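Local coordinates for UPF0234 protein XC_3703 (Xanthomonas campestris pv. campestris, PDB 5B7W) that binds the second messenger cyclic di-GMP and regulates bacterial virulence and biofilm formation, promoting DNA binding by a LysR-type transcriptional regulator when the dinucleotide is absent, at residues D11-E14 against L15-V19. Numbering follows the deposited sequence.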
loop_
_atom_site.group_PDB
_atom_site.type_symbol
_atom_site.label_atom_id
_atom_site.label_comp_id
_atom_site.label_asym_id
_atom_site.label_seq_id
_atom_site.Cartn_x
_atom_site.Cartn_y
_atom_site.Cartn_z
ATOM N N ASP A 11 -8.075 2.268 2.740
ATOM C CA ASP A 11 -9.527 2.289 2.861
ATOM C C ASP A 11 -10.145 1.259 1.924
ATOM O O ASP A 11 -9.870 1.253 0.720
ATOM C CB ASP A 11 -10.062 3.686 2.551
ATOM C CG ASP A 11 -11.557 3.801 2.770
ATOM O OD1 ASP A 11 -12.319 3.583 1.806
ATOM O OD2 ASP A 11 -11.970 4.111 3.908
ATOM N N LYS A 12 -10.982 0.380 2.484
ATOM C CA LYS A 12 -11.518 -0.727 1.697
ATOM C C LYS A 12 -12.465 -0.245 0.604
ATOM O O LYS A 12 -12.544 -0.869 -0.460
ATOM C CB LYS A 12 -12.225 -1.735 2.605
ATOM C CG LYS A 12 -13.511 -1.229 3.239
ATOM C CD LYS A 12 -14.439 -2.383 3.585
ATOM C CE LYS A 12 -14.915 -3.093 2.326
ATOM N NZ LYS A 12 -15.846 -4.215 2.626
ATOM N N HIS A 13 -13.185 0.855 0.836
ATOM C CA HIS A 13 -14.097 1.353 -0.188
ATOM C C HIS A 13 -13.334 2.019 -1.325
ATOM O O HIS A 13 -13.608 1.763 -2.504
ATOM C CB HIS A 13 -15.106 2.328 0.411
ATOM C CG HIS A 13 -15.880 3.084 -0.621
ATOM N ND1 HIS A 13 -16.782 2.473 -1.466
ATOM C CD2 HIS A 13 -15.865 4.392 -0.969
ATOM C CE1 HIS A 13 -17.299 3.376 -2.281
ATOM N NE2 HIS A 13 -16.759 4.548 -2.000
ATOM N N GLU A 14 -12.377 2.889 -0.991
ATOM C CA GLU A 14 -11.605 3.567 -2.027
ATOM C C GLU A 14 -10.790 2.573 -2.844
ATOM O O GLU A 14 -10.596 2.762 -4.051
ATOM C CB GLU A 14 -10.699 4.627 -1.401
ATOM C CG GLU A 14 -11.441 5.758 -0.696
ATOM C CD GLU A 14 -12.061 6.768 -1.653
ATOM O OE1 GLU A 14 -12.204 6.464 -2.856
ATOM O OE2 GLU A 14 -12.405 7.878 -1.194
ATOM N N LEU A 15 -10.304 1.507 -2.204
ATOM C CA LEU A 15 -9.646 0.441 -2.950
ATOM C C LEU A 15 -10.612 -0.203 -3.936
ATOM O O LEU A 15 -10.231 -0.533 -5.065
ATOM C CB LEU A 15 -9.080 -0.603 -1.987
ATOM C CG LEU A 15 -8.421 -1.832 -2.620
ATOM C CD1 LEU A 15 -7.307 -1.424 -3.571
ATOM C CD2 LEU A 15 -7.895 -2.772 -1.546
ATOM N N THR A 16 -11.870 -0.377 -3.528
ATOM C CA THR A 16 -12.880 -0.917 -4.433
ATOM C C THR A 16 -13.220 0.080 -5.535
ATOM O O THR A 16 -13.377 -0.304 -6.700
ATOM C CB THR A 16 -14.136 -1.297 -3.649
ATOM O OG1 THR A 16 -13.800 -2.263 -2.644
ATOM C CG2 THR A 16 -15.191 -1.885 -4.575
ATOM N N ASN A 17 -13.338 1.364 -5.186
ATOM C CA ASN A 17 -13.637 2.380 -6.189
ATOM C C ASN A 17 -12.544 2.455 -7.247
ATOM O O ASN A 17 -12.836 2.548 -8.445
ATOM C CB ASN A 17 -13.828 3.743 -5.522
ATOM C CG ASN A 17 -15.259 3.984 -5.084
ATOM O OD1 ASN A 17 -15.606 5.076 -4.634
ATOM N ND2 ASN A 17 -16.099 2.964 -5.217
ATOM N N ALA A 18 -11.278 2.409 -6.823
ATOM C CA ALA A 18 -10.175 2.505 -7.775
ATOM C C ALA A 18 -10.191 1.347 -8.765
ATOM O O ALA A 18 -9.933 1.537 -9.959
ATOM C CB ALA A 18 -8.842 2.557 -7.029
ATOM N N VAL A 19 -10.495 0.137 -8.288
ATOM C CA VAL A 19 -10.564 -1.014 -9.184
ATOM C C VAL A 19 -11.748 -0.881 -10.135
ATOM O O VAL A 19 -11.639 -1.190 -11.327
ATOM C CB VAL A 19 -10.632 -2.320 -8.370
ATOM C CG1 VAL A 19 -10.776 -3.518 -9.299
ATOM C CG2 VAL A 19 -9.395 -2.464 -7.499
#
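The imidazole of His-13 meets the amide of Asn-17 one helical turn on, the two planes turned 67° apart, so they do not stack. Asn-17 OD1 approaches the ring obliquely and ends 2.9 Å from His-13 NE2, at an angle too poor for a hydrogen bond, while Asn-17 ND2 lies 3.2 Å from His-13 CE1. With CG anti to the backbone N (chi1 168°), the ring of His-13 leans along the helix toward this amide. The carboxylate of Glu-14 stands almost perpendicular to the same amide, and its OE1 forms a salt bridge with Arg-71, which also touches Ala-18.

Along the backbone, the opening turns of the helix are held by Leu-15 N to Asp-11 O, Asn-17 N to His-13 O (2.7 Å) and Ala-18 N to Glu-14 O. Lys-12 O takes two donors from one residue: Thr-16 N at 3.2 Å, from above the carbonyl plane, and Thr-16 OG1 at 2.9 Å. Thr-16 OG1 reaches back because it sits beside its own backbone N (chi1 -59°). At the start of the helix, Asp-11 OD1 accepts a nearly straight bond from Glu-14 N through its anti lone pair (2.9 Å) and a weak, bent one from His-13 N.

Leu-15 and Val-19 face inward onto Leu-41 and Ile-47 of the sheet, and Leu-15 and Ala-18 touch Leu-68 of helix 54-70. This is an Asp N-cap at the start of an amphipathic helix, one of the two that pack on one side of the four-stranded antiparallel sheet in the RRM-like domain II.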